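Local coordinates for glucokinase (Leishmania braziliensis MHOM/BR/75/M2904, PDB 6EDI), which probably catalyses the ATP-dependent phosphorylation of D-glucose, as a dimeric glucokinase captured here in an open conformation, at residues V44-G49 and N398-G403; A52-S57 and V72-T77; G119-G124 and L154-E159. All coordinates share one frame; numbering follows the deposited sequence.

All three contacts reach the same mixed sheet. In contact 1 the helix that begins at Ile399 packs on strand 41-48; contact 2 pairs the next strand, 51-58, with 67-75; contact 3 joins an edge strand, 152-156, to a small hairpin. The centres of contacts 1 and 2 lie about 9 Å apart, and backbone bonds from Val44 to Gly55 and from Asp46 to Arg53 link them. Contact 1 meets contact 3, about 12 Å away between centres, where Asn400 ND2 bonds Asp157 OD1. Contacts 2 and 3 do not touch, their nearest atoms being about 9 Å apart. By analogy with relatives, contacts 1 and 3 probably lie near the ATP and sugar sites.

Contact 1: V44-G49 and N398-G403; sequences VCDVGG and NINLLG
Leu401 reaches off its helix onto the strand with CG anti to its carbonyl carbon, and its CD2 methyl makes the main apolar contact. That methyl lies 3.9 Å from Val44 CG2 and 3.8 Å from Asp46 CB, so it is lodged between two alternate residues on the same face of the strand. Val44 and Leu401 cross at about a right angle. With chi1 at -49°, Val44 sets CG2 in the crowded position between its backbone N and carbonyl carbon, while CG1 turns to the helix backbone, 3.4 Å from Leu401 O. Branched aliphatic side chains suit this buried layer.

Beside it the contact turns polar. Asp46 holds CG anti to its backbone N (chi1 172°), which carries the carboxylate to Asn400. The bond from Asn400 ND2 to Asp46 OD2 is weak, at 3.3 Å, and the two flat groups are turned 45° apart. Water 1 bridges the same pair: it donates to Asp46 OD1 at 2.9 Å and weakly accepts from Asn400 ND2. Both groups have stronger partners, Ser116 OG for Asp46 OD2 and Asp157 OD1 for Asn400 ND2, so the amide is held chiefly by Asp157 and reaches Asp46 only weakly, directly and through the water.

The axes of strand 44-48 and helix 399-403 approach to 7.2 Å, a helix packed across a sheet. The strand ends in the Asp-Val-Gly-Gly sequence of the actin-like ATPase clan, whose glycines lead into what in relatives is the first phosphate-binding loop.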
ATOM      1  N   VAL A  44     -22.386 -12.881   0.069  1.00 26.25           N
ATOM      2  CA  VAL A  44     -21.084 -13.308   0.544  1.00 28.46           C
ATOM      3  C   VAL A  44     -20.770 -14.681  -0.013  1.00 28.43           C
ATOM      4  O   VAL A  44     -21.666 -15.513  -0.237  1.00 30.46           O
ATOM      5  CB  VAL A  44     -20.993 -13.340   2.105  1.00 25.77           C
ATOM      6  CG1 VAL A  44     -21.496 -12.064   2.684  1.00 26.24           C
ATOM      7  CG2 VAL A  44     -21.773 -14.511   2.685  1.00 27.90           C
ATOM      8  N   CYS A  45     -19.486 -14.910  -0.246  1.00 24.44           N
ATOM      9  CA  CYS A  45     -19.014 -16.168  -0.801  1.00 27.81           C
ATOM     10  C   CYS A  45     -17.526 -16.272  -0.520  1.00 28.35           C
ATOM     11  O   CYS A  45     -16.792 -15.299  -0.662  1.00 28.93           O
ATOM     12  CB  CYS A  45     -19.290 -16.242  -2.306  1.00 30.69           C
ATOM     13  SG  CYS A  45     -18.605 -17.694  -3.161  1.00 34.23           S
ATOM     14  N   ASP A  46     -17.091 -17.447  -0.089  1.00 29.29           N
ATOM     15  CA  ASP A  46     -15.673 -17.690   0.122  1.00 30.45           C
ATOM     16  C   ASP A  46     -15.354 -19.077  -0.415  1.00 35.84           C
ATOM     17  O   ASP A  46     -16.164 -20.002  -0.284  1.00 34.78           O
ATOM     18  CB  ASP A  46     -15.314 -17.561   1.604  1.00 31.51           C
ATOM     19  CG  ASP A  46     -13.885 -18.004   1.907  1.00 40.20           C
ATOM     20  OD1 ASP A  46     -13.679 -19.207   2.171  1.00 45.88           O
ATOM     21  OD2 ASP A  46     -12.966 -17.150   1.891  1.00 40.34           O
ATOM     22  N   VAL A  47     -14.197 -19.204  -1.059  1.00 36.68           N
ATOM     23  CA  VAL A  47     -13.732 -20.491  -1.565  1.00 38.75           C
ATOM     24  C   VAL A  47     -12.483 -20.941  -0.803  1.00 41.53           C
ATOM     25  O   VAL A  47     -11.579 -20.146  -0.570  1.00 41.42           O
ATOM     26  CB  VAL A  47     -13.419 -20.410  -3.055  1.00 36.18           C
ATOM     27  CG1 VAL A  47     -12.986 -21.766  -3.571  1.00 42.71           C
ATOM     28  CG2 VAL A  47     -14.642 -19.953  -3.814  1.00 35.22           C
ATOM     29  N   GLY A  48     -12.452 -22.201  -0.380  1.00 41.14           N
ATOM     30  CA  GLY A  48     -11.281 -22.761   0.287  1.00 43.43           C
ATOM     31  C   GLY A  48     -11.379 -24.273   0.407  1.00 48.91           C
ATOM     32  O   GLY A  48     -12.358 -24.795   0.951  1.00 45.93           O
ATOM     33  N   GLY A  49     -10.376 -24.985  -0.099  1.00 48.44           N
ATOM     34  CA  GLY A  49     -10.446 -26.437  -0.147  1.00 50.90           C
ATOM     35  C   GLY A  49     -11.413 -26.907  -1.220  1.00 46.57           C
ATOM     36  O   GLY A  49     -11.309 -26.506  -2.378  1.00 51.01           O
ATOM     37  N   ASN A 398     -15.983 -16.128  11.103  1.00 24.60           N
ATOM     38  CA  ASN A 398     -15.878 -16.264   9.665  1.00 28.79           C
ATOM     39  C   ASN A 398     -15.559 -14.906   9.067  1.00 29.01           C
ATOM     40  O   ASN A 398     -16.425 -14.255   8.473  1.00 26.08           O
ATOM     41  CB  ASN A 398     -17.167 -16.854   9.098  1.00 34.55           C
ATOM     42  CG  ASN A 398     -17.410 -18.267   9.588  1.00 39.04           C
ATOM     43  OD1 ASN A 398     -16.802 -19.210   9.094  1.00 43.83           O
ATOM     44  ND2 ASN A 398     -18.284 -18.419  10.580  1.00 42.86           N
ATOM     45  N   ILE A 399     -14.312 -14.484   9.271  1.00 27.19           N
ATOM     46  CA  ILE A 399     -13.865 -13.132   8.959  1.00 28.46           C
ATOM     47  C   ILE A 399     -13.981 -12.848   7.467  1.00 26.56           C
ATOM     48  O   ILE A 399     -14.326 -11.739   7.072  1.00 26.25           O
ATOM     49  CB  ILE A 399     -12.415 -12.859   9.467  1.00 28.99           C
ATOM     50  CG1 ILE A 399     -12.172 -11.355   9.577  1.00 26.00           C
ATOM     51  CG2 ILE A 399     -11.374 -13.480   8.572  1.00 29.11           C
ATOM     52  CD1 ILE A 399     -12.975 -10.748  10.659  1.00 28.71           C
ATOM     53  N   ASN A 400     -13.752 -13.864   6.639  1.00 23.51           N
ATOM     54  CA  ASN A 400     -13.791 -13.644   5.205  1.00 25.37           C
ATOM     55  C   ASN A 400     -15.217 -13.438   4.694  1.00 27.60           C
ATOM     56  O   ASN A 400     -15.451 -12.608   3.836  1.00 28.53           O
ATOM     57  CB  ASN A 400     -13.082 -14.769   4.452  1.00 28.51           C
ATOM     58  CG  ASN A 400     -11.581 -14.747   4.654  1.00 32.78           C
ATOM     59  OD1 ASN A 400     -11.040 -13.865   5.331  1.00 32.92           O
ATOM     60  ND2 ASN A 400     -10.895 -15.727   4.073  1.00 37.97           N
ATOM     61  N   LEU A 401     -16.166 -14.205   5.208  1.00 26.14           N
ATOM     62  CA  LEU A 401     -17.563 -13.951   4.870  1.00 27.88           C
ATOM     63  C   LEU A 401     -17.982 -12.526   5.275  1.00 27.60           C
ATOM     64  O   LEU A 401     -18.563 -11.782   4.468  1.00 26.43           O
ATOM     65  CB  LEU A 401     -18.476 -15.011   5.491  1.00 28.94           C
ATOM     66  CG  LEU A 401     -18.277 -16.396   4.873  1.00 31.37           C
ATOM     67  CD1 LEU A 401     -19.271 -17.419   5.417  1.00 33.76           C
ATOM     68  CD2 LEU A 401     -18.395 -16.329   3.362  1.00 31.23           C
ATOM     69  N   LEU A 402     -17.673 -12.148   6.512  1.00 25.42           N
ATOM     70  CA  LEU A 402     -17.949 -10.798   6.999  1.00 24.97           C
ATOM     71  C   LEU A 402     -17.338  -9.727   6.097  1.00 27.07           C
ATOM     72  O   LEU A 402     -17.934  -8.664   5.880  1.00 24.27           O
ATOM     73  CB  LEU A 402     -17.428 -10.631   8.425  1.00 26.36           C
ATOM     74  CG  LEU A 402     -18.225 -11.302   9.526  1.00 32.20           C
ATOM     75  CD1 LEU A 402     -17.462 -11.242  10.838  1.00 35.44           C
ATOM     76  CD2 LEU A 402     -19.565 -10.606   9.653  1.00 29.41           C
ATOM     77  N   GLY A 403     -16.150 -10.013   5.577  1.00 24.44           N
ATOM     78  CA  GLY A 403     -15.450  -9.068   4.724  1.00 26.77           C
ATOM     79  C   GLY A 403     -16.170  -8.795   3.428  1.00 30.68           C
ATOM     80  O   GLY A 403     -16.015  -7.720   2.827  1.00 23.90           O
TER
HETATM   81  O   HOH W   1     -11.536 -18.760   4.063  1.00 47.91           O

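Contact 2: A52-S57 and V72-T77; sequences ARVGFS and VRFKVT
The Phe74 ring has Val72 CG1 over one face, 3.5 Å above its plane and offset toward the rim, while Ala52 O sits at its edge, in the plane. Val54 CG2 approaches the ring obliquely, 3.8 Å from Phe74 CD2. The ring also stacks with Phe87 of helix 84-98. Ala52, Val54, Val72 and Phe74 thus form an apolar layer on one side of the sheet, of which Ala52 and Phe74 touch that helix. On the other side of the sheet lies the Arg73 guanidinium, with the aliphatic part of Arg53 across one face: Arg53 CD is 3.8 Å from Arg73 NH2. The two arginines run side by side in the same direction, and their guanidinium planes are 37° apart. Different first torsions set the pair, Arg53 CG being anti to its carbonyl carbon and Arg73 CG anti to its backbone N; both chains then bend at chi3.

Beneath the side chains the strands pair antiparallel. Ala52 with Phe74 and Val54 with Val72 are hydrogen-bonded pairs, each with two nearly straight bonds, such as Phe74 N to Ala52 O at 2.9 Å and Val54 N to Val72 O at 3.0 Å. Arg53 and Arg73 form the non-hydrogen-bonded pair between them, where Arg53 CA makes a CH...O contact of 3.3 Å to Val72 O. Small Ala52 fits beside Leu84 and Phe87 of the helix.

Like charges therefore stand close, Arg53 NH1 4.2 Å from Arg73 NH2, and their repulsion is probably eased by a cation-pi contact of Arg53 with Tyr71, by weak, long ion pairs to Asp46 and Glu20, and by stacking methylene on guanidinium rather than charge on charge.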
ATOM      1  N   ALA A  52     -17.210 -24.169  -1.168  1.00 37.80           N
ATOM      2  CA  ALA A  52     -17.593 -22.822  -1.546  1.00 38.72           C
ATOM      3  C   ALA A  52     -18.824 -22.435  -0.742  1.00 39.54           C
ATOM      4  O   ALA A  52     -19.926 -22.907  -1.019  1.00 38.38           O
ATOM      5  CB  ALA A  52     -17.880 -22.757  -3.044  1.00 35.71           C
ATOM      6  N   ARG A  53     -18.652 -21.593   0.268  1.00 38.22           N
ATOM      7  CA  ARG A  53     -19.806 -21.168   1.041  1.00 32.10           C
ATOM      8  C   ARG A  53     -20.409 -19.967   0.342  1.00 32.84           C
ATOM      9  O   ARG A  53     -19.700 -19.029   0.004  1.00 27.88           O
ATOM     10  CB  ARG A  53     -19.407 -20.850   2.484  1.00 36.17           C
ATOM     11  CG  ARG A  53     -18.803 -22.060   3.192  1.00 33.78           C
ATOM     12  CD  ARG A  53     -18.268 -21.741   4.571  1.00 34.10           C
ATOM     13  NE  ARG A  53     -17.146 -20.809   4.521  1.00 40.95           N
ATOM     14  CZ  ARG A  53     -16.413 -20.483   5.579  1.00 44.10           C
ATOM     15  NH1 ARG A  53     -16.690 -21.026   6.759  1.00 46.24           N
ATOM     16  NH2 ARG A  53     -15.403 -19.628   5.456  1.00 42.95           N
ATOM     17  N   VAL A  54     -21.714 -20.014   0.087  1.00 31.25           N
ATOM     18  CA  VAL A  54     -22.389 -18.924  -0.617  1.00 26.94           C
ATOM     19  C   VAL A  54     -23.575 -18.492   0.230  1.00 27.52           C
ATOM     20  O   VAL A  54     -24.363 -19.323   0.650  1.00 27.32           O
ATOM     21  CB  VAL A  54     -22.919 -19.406  -1.978  1.00 27.61           C
ATOM     22  CG1 VAL A  54     -23.541 -18.260  -2.763  1.00 29.06           C
ATOM     23  CG2 VAL A  54     -21.820 -20.052  -2.772  1.00 28.26           C
ATOM     24  N   GLY A  55     -23.721 -17.201   0.490  1.00 26.51           N
ATOM     25  CA  GLY A  55     -24.856 -16.775   1.284  1.00 27.13           C
ATOM     26  C   GLY A  55     -25.076 -15.275   1.327  1.00 27.54           C
ATOM     27  O   GLY A  55     -24.733 -14.557   0.400  1.00 27.77           O
ATOM     28  N   PHE A  56     -25.657 -14.822   2.430  1.00 30.07           N
ATOM     29  CA  PHE A  56     -26.150 -13.459   2.547  1.00 30.07           C
ATOM     30  C   PHE A  56     -25.816 -12.932   3.923  1.00 29.21           C
ATOM     31  O   PHE A  56     -25.795 -13.684   4.899  1.00 29.35           O
ATOM     32  CB  PHE A  56     -27.668 -13.447   2.340  1.00 26.81           C
ATOM     33  CG  PHE A  56     -28.086 -13.997   1.026  1.00 28.61           C
ATOM     34  CD1 PHE A  56     -28.086 -13.195  -0.101  1.00 30.71           C
ATOM     35  CD2 PHE A  56     -28.439 -15.337   0.906  1.00 35.25           C
ATOM     36  CE1 PHE A  56     -28.452 -13.708  -1.332  1.00 36.49           C
ATOM     37  CE2 PHE A  56     -28.809 -15.869  -0.312  1.00 32.88           C
ATOM     38  CZ  PHE A  56     -28.821 -15.059  -1.436  1.00 33.65           C
ATOM     39  N   SER A  57     -25.550 -11.635   4.005  1.00 26.42           N
ATOM     40  CA  SER A  57     -25.234 -11.017   5.281  1.00 31.34           C
ATOM     41  C   SER A  57     -25.996  -9.710   5.412  1.00 28.50           C
ATOM     42  O   SER A  57     -26.381  -9.101   4.415  1.00 27.66           O
ATOM     43  CB  SER A  57     -23.739 -10.726   5.384  1.00 28.77           C
ATOM     44  OG  SER A  57     -23.356  -9.848   4.344  1.00 33.72           O
ATOM     45  N   VAL A  72     -24.867 -21.476   2.500  1.00 26.86           N
ATOM     46  CA  VAL A  72     -24.947 -22.871   2.097  1.00 33.26           C
ATOM     47  C   VAL A  72     -23.541 -23.309   1.729  1.00 33.31           C
ATOM     48  O   VAL A  72     -22.828 -22.591   1.024  1.00 34.41           O
ATOM     49  CB  VAL A  72     -25.851 -23.019   0.863  1.00 34.62           C
ATOM     50  CG1 VAL A  72     -25.856 -24.457   0.364  1.00 35.71           C
ATOM     51  CG2 VAL A  72     -27.254 -22.558   1.188  1.00 32.59           C
ATOM     52  N   ARG A  73     -23.112 -24.463   2.221  1.00 30.83           N
ATOM     53  CA  ARG A  73     -21.807 -24.962   1.812  1.00 35.73           C
ATOM     54  C   ARG A  73     -21.985 -25.835   0.584  1.00 38.59           C
ATOM     55  O   ARG A  73     -22.651 -26.868   0.639  1.00 36.77           O
ATOM     56  CB  ARG A  73     -21.125 -25.741   2.936  1.00 37.59           C
ATOM     57  CG  ARG A  73     -19.761 -26.295   2.548  1.00 43.29           C
ATOM     58  CD  ARG A  73     -19.164 -27.125   3.671  1.00 47.64           C
ATOM     59  NE  ARG A  73     -19.136 -26.404   4.945  1.00 43.46           N
ATOM     60  CZ  ARG A  73     -18.151 -25.596   5.325  1.00 47.36           C
ATOM     61  NH1 ARG A  73     -17.115 -25.393   4.521  1.00 48.94           N
ATOM     62  NH2 ARG A  73     -18.203 -24.978   6.500  1.00 47.22           N
ATOM     63  N   PHE A  74     -21.414 -25.398  -0.533  1.00 35.37           N
ATOM     64  CA  PHE A  74     -21.428 -26.190  -1.753  1.00 40.20           C
ATOM     65  C   PHE A  74     -20.096 -26.907  -1.837  1.00 41.00           C
ATOM     66  O   PHE A  74     -19.119 -26.477  -1.224  1.00 40.02           O
ATOM     67  CB  PHE A  74     -21.637 -25.294  -2.978  1.00 38.36           C
ATOM     68  CG  PHE A  74     -23.019 -24.719  -3.083  1.00 38.69           C
ATOM     69  CD1 PHE A  74     -24.021 -25.401  -3.763  1.00 36.14           C
ATOM     70  CD2 PHE A  74     -23.321 -23.486  -2.512  1.00 38.51           C
ATOM     71  CE1 PHE A  74     -25.309 -24.869  -3.863  1.00 36.51           C
ATOM     72  CE2 PHE A  74     -24.602 -22.949  -2.613  1.00 33.99           C
ATOM     73  CZ  PHE A  74     -25.594 -23.641  -3.291  1.00 37.58           C
ATOM     74  N   LYS A  75     -20.056 -28.008  -2.579  1.00 42.66           N
ATOM     75  CA  LYS A  75     -18.826 -28.764  -2.722  1.00 43.36           C
ATOM     76  C   LYS A  75     -18.301 -28.639  -4.136  1.00 39.96           C
ATOM     77  O   LYS A  75     -19.019 -28.918  -5.096  1.00 39.21           O
ATOM     78  CB  LYS A  75     -19.036 -30.240  -2.350  1.00 40.59           C
ATOM     79  CG  LYS A  75     -19.123 -30.489  -0.848  1.00 49.53           C
ATOM     80  CD  LYS A  75     -20.504 -30.133  -0.292  1.00 45.82           C
ATOM     81  CE  LYS A  75     -20.446 -29.783   1.195  1.00 48.14           C
ATOM     82  NZ  LYS A  75     -21.809 -29.614   1.797  1.00 48.86           N
ATOM     83  N   VAL A  76     -17.049 -28.201  -4.257  1.00 43.48           N
ATOM     84  CA  VAL A  76     -16.370 -28.124  -5.548  1.00 43.79           C
ATOM     85  C   VAL A  76     -15.951 -29.533  -5.976  1.00 44.12           C
ATOM     86  O   VAL A  76     -14.833 -29.983  -5.705  1.00 45.06           O
ATOM     87  CB  VAL A  76     -15.139 -27.201  -5.488  1.00 39.28           C
ATOM     88  CG1 VAL A  76     -14.711 -26.808  -6.895  1.00 38.36           C
ATOM     89  CG2 VAL A  76     -15.448 -25.958  -4.650  1.00 42.03           C
ATOM     90  N   THR A  77     -16.863 -30.223  -6.645  1.00 44.03           N
ATOM     91  CA  THR A  77     -16.685 -31.636  -6.950  1.00 44.18           C
ATOM     92  C   THR A  77     -15.809 -31.851  -8.172  1.00 42.41           C
ATOM     93  O   THR A  77     -15.291 -32.951  -8.375  1.00 48.06           O
ATOM     94  CB  THR A  77     -18.044 -32.315  -7.173  1.00 39.77           C
ATOM     95  OG1 THR A  77     -18.692 -31.718  -8.302  1.00 40.95           O
ATOM     96  CG2 THR A  77     -18.919 -32.149  -5.950  1.00 40.99           C
TER

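Contact 3: G119-G124 and L154-E159; sequences GPVTNG and LLNDLE
Val121 holds CG1 anti to its backbone N (chi1 174°) and CG2 anti to its carbonyl carbon, so both methyls open onto strand 154-156. CG1 settles 3.6 Å from Leu154 O and 3.9 Å from Leu154 CB, while CG2 lies over the following backbone, 3.8 Å from Leu155 C. Leu154 and Asn156 each carry CG anti to their carbonyl carbon. The Asn156 side chain slides past Val121 in the opposite direction, and its amide end comes up to Gly119 O. A beta-branched valine suits this spot, since its two methyls cover consecutive peptide groups of the strand.

At the other end the backbones meet directly. Leu154 N donates to Gly124 O at 2.8 Å, a fairly straight bond that reaches the oxygen from above the carbonyl plane. Gly124 CA also makes a CH...O contact of 3.3 Å to Leu154 O. Glycine suits this place by its positive phi (65°), which follows an equally left-handed Asn123; a CB here would sit close to Leu154 O. These two form the tight turn of the hairpin 121-127, whose tip reaches the second subunit: Asn123 ND2 bonds Arg202 O of that chain.

Where the strand gives way to helix, Glu159, its chain fully extended, reaches along the first turn so that OE1 accepts the N-H of Asn156 at 3.1 Å. This is one half of a capping box, tying the third residue of the helix to the N-cap position, and it probably steadies the turn; the Asn156 side chain makes no capping bond in return. Asp157 OD1, on the first helical residue, accepts a hydrogen bond from Asn400 ND2.

The arrangement is a strand-to-helix junction packed against a short beta hairpin, and its Asn156-Asp157 pair probably corresponds to the one that binds the sugar in related glucokinases.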
ATOM      1  N   GLY A 119      -6.403 -17.354  -4.006  1.00 38.30           N
ATOM      2  CA  GLY A 119      -5.504 -17.338  -5.138  1.00 40.74           C
ATOM      3  C   GLY A 119      -5.330 -15.903  -5.557  1.00 39.06           C
ATOM      4  O   GLY A 119      -5.903 -15.007  -4.928  1.00 41.49           O
ATOM      5  N   PRO A 120      -4.554 -15.673  -6.624  1.00 40.39           N
ATOM      6  CA  PRO A 120      -4.315 -14.297  -7.058  1.00 39.26           C
ATOM      7  C   PRO A 120      -5.571 -13.709  -7.704  1.00 40.06           C
ATOM      8  O   PRO A 120      -6.365 -14.452  -8.298  1.00 37.45           O
ATOM      9  CB  PRO A 120      -3.186 -14.448  -8.081  1.00 42.97           C
ATOM     10  CG  PRO A 120      -3.382 -15.815  -8.654  1.00 45.33           C
ATOM     11  CD  PRO A 120      -3.921 -16.662  -7.521  1.00 40.51           C
ATOM     12  N   VAL A 121      -5.751 -12.399  -7.561  1.00 37.59           N
ATOM     13  CA  VAL A 121      -6.926 -11.699  -8.073  1.00 39.88           C
ATOM     14  C   VAL A 121      -6.436 -10.519  -8.883  1.00 33.80           C
ATOM     15  O   VAL A 121      -5.539  -9.810  -8.437  1.00 35.40           O
ATOM     16  CB  VAL A 121      -7.804 -11.158  -6.917  1.00 32.47           C
ATOM     17  CG1 VAL A 121      -8.947 -10.311  -7.451  1.00 30.48           C
ATOM     18  CG2 VAL A 121      -8.344 -12.293  -6.068  1.00 36.70           C
ATOM     19  N   THR A 122      -7.018 -10.305 -10.063  1.00 33.99           N
ATOM     20  CA  THR A 122      -6.635  -9.181 -10.908  1.00 30.95           C
ATOM     21  C   THR A 122      -7.706  -8.109 -10.950  1.00 33.44           C
ATOM     22  O   THR A 122      -8.797  -8.343 -11.481  1.00 30.77           O
ATOM     23  CB  THR A 122      -6.342  -9.626 -12.346  1.00 36.08           C
ATOM     24  OG1 THR A 122      -5.237 -10.530 -12.336  1.00 35.73           O
ATOM     25  CG2 THR A 122      -5.989  -8.422 -13.207  1.00 37.21           C
ATOM     26  N   ASN A 123      -7.389  -6.938 -10.389  1.00 32.34           N
ATOM     27  CA  ASN A 123      -8.294  -5.792 -10.394  1.00 34.37           C
ATOM     28  C   ASN A 123      -9.693  -6.103  -9.828  1.00 32.71           C
ATOM     29  O   ASN A 123     -10.683  -5.436 -10.151  1.00 31.58           O
ATOM     30  CB  ASN A 123      -8.355  -5.178 -11.803  1.00 32.17           C
ATOM     31  CG  ASN A 123      -7.030  -4.525 -12.210  1.00 34.63           C
ATOM     32  OD1 ASN A 123      -6.245  -4.137 -11.356  1.00 32.33           O
ATOM     33  ND2 ASN A 123      -6.788  -4.394 -13.512  1.00 35.18           N
ATOM     34  N   GLY A 124      -9.753  -7.126  -8.978  1.00 30.22           N
ATOM     35  CA  GLY A 124     -11.004  -7.566  -8.387  1.00 31.98           C
ATOM     36  C   GLY A 124     -12.001  -8.115  -9.394  1.00 30.85           C
ATOM     37  O   GLY A 124     -13.185  -8.229  -9.087  1.00 30.81           O
ATOM     38  N   LEU A 154     -14.127  -9.649  -6.897  1.00 30.01           N
ATOM     39  CA  LEU A 154     -13.413 -10.776  -6.337  1.00 30.18           C
ATOM     40  C   LEU A 154     -12.425 -10.210  -5.332  1.00 27.48           C
ATOM     41  O   LEU A 154     -11.801  -9.182  -5.574  1.00 27.83           O
ATOM     42  CB  LEU A 154     -12.663 -11.552  -7.422  1.00 29.61           C
ATOM     43  CG  LEU A 154     -13.537 -12.095  -8.543  1.00 35.36           C
ATOM     44  CD1 LEU A 154     -12.693 -12.758  -9.623  1.00 32.73           C
ATOM     45  CD2 LEU A 154     -14.546 -13.057  -7.974  1.00 34.48           C
ATOM     46  N   LEU A 155     -12.304 -10.871  -4.193  1.00 26.75           N
ATOM     47  CA  LEU A 155     -11.376 -10.441  -3.167  1.00 28.64           C
ATOM     48  C   LEU A 155     -10.347 -11.529  -2.883  1.00 27.96           C
ATOM     49  O   LEU A 155     -10.674 -12.733  -2.832  1.00 30.12           O
ATOM     50  CB  LEU A 155     -12.133 -10.111  -1.881  1.00 28.28           C
ATOM     51  CG  LEU A 155     -13.330  -9.157  -1.969  1.00 27.20           C
ATOM     52  CD1 LEU A 155     -14.071  -9.131  -0.637  1.00 28.87           C
ATOM     53  CD2 LEU A 155     -12.918  -7.743  -2.385  1.00 25.48           C
ATOM     54  N   ASN A 156      -9.105 -11.103  -2.694  1.00 29.55           N
ATOM     55  CA  ASN A 156      -8.091 -11.967  -2.098  1.00 30.52           C
ATOM     56  C   ASN A 156      -8.535 -12.346  -0.703  1.00 30.45           C
ATOM     57  O   ASN A 156      -9.264 -11.595  -0.056  1.00 28.50           O
ATOM     58  CB  ASN A 156      -6.740 -11.238  -2.008  1.00 32.39           C
ATOM     59  CG  ASN A 156      -5.906 -11.399  -3.264  1.00 39.38           C
ATOM     60  OD1 ASN A 156      -5.357 -12.479  -3.524  1.00 43.00           O
ATOM     61  ND2 ASN A 156      -5.798 -10.324  -4.050  1.00 34.44           N
ATOM     62  N   ASP A 157      -8.108 -13.516  -0.247  1.00 30.00           N
ATOM     63  CA  ASP A 157      -8.418 -14.002   1.094  1.00 33.22           C
ATOM     64  C   ASP A 157      -8.123 -12.937   2.177  1.00 27.51           C
ATOM     65  O   ASP A 157      -8.985 -12.619   3.011  1.00 23.65           O
ATOM     66  CB  ASP A 157      -7.681 -15.350   1.322  1.00 34.45           C
ATOM     67  CG  ASP A 157      -7.330 -15.617   2.786  1.00 38.98           C
ATOM     68  OD1 ASP A 157      -8.181 -15.422   3.681  1.00 43.20           O
ATOM     69  OD2 ASP A 157      -6.190 -16.063   3.039  1.00 43.71           O
ATOM     70  N   LEU A 158      -6.935 -12.352   2.143  1.00 25.66           N
ATOM     71  CA  LEU A 158      -6.564 -11.366   3.163  1.00 25.88           C
ATOM     72  C   LEU A 158      -7.236 -10.003   2.961  1.00 25.79           C
ATOM     73  O   LEU A 158      -7.384  -9.224   3.905  1.00 23.25           O
ATOM     74  CB  LEU A 158      -5.041 -11.215   3.249  1.00 26.96           C
ATOM     75  CG  LEU A 158      -4.490 -11.788   4.537  1.00 28.82           C
ATOM     76  CD1 LEU A 158      -5.157 -11.077   5.681  1.00 28.14           C
ATOM     77  CD2 LEU A 158      -4.814 -13.275   4.585  1.00 31.09           C
ATOM     78  N   GLU A 159      -7.628  -9.716   1.727  1.00 21.65           N
ATOM     79  CA  GLU A 159      -8.378  -8.492   1.447  1.00 25.22           C
ATOM     80  C   GLU A 159      -9.750  -8.630   2.090  1.00 26.04           C
ATOM     81  O   GLU A 159     -10.211  -7.743   2.830  1.00 25.33           O
ATOM     82  CB  GLU A 159      -8.475  -8.279  -0.064  1.00 26.85           C
ATOM     83  CG  GLU A 159      -9.338  -7.108  -0.503  1.00 31.45           C
ATOM     84  CD  GLU A 159      -9.493  -7.047  -2.008  1.00 33.18           C
ATOM     85  OE1 GLU A 159      -9.071  -8.012  -2.680  1.00 31.57           O
ATOM     86  OE2 GLU A 159     -10.047  -6.041  -2.509  1.00 31.51           O
TER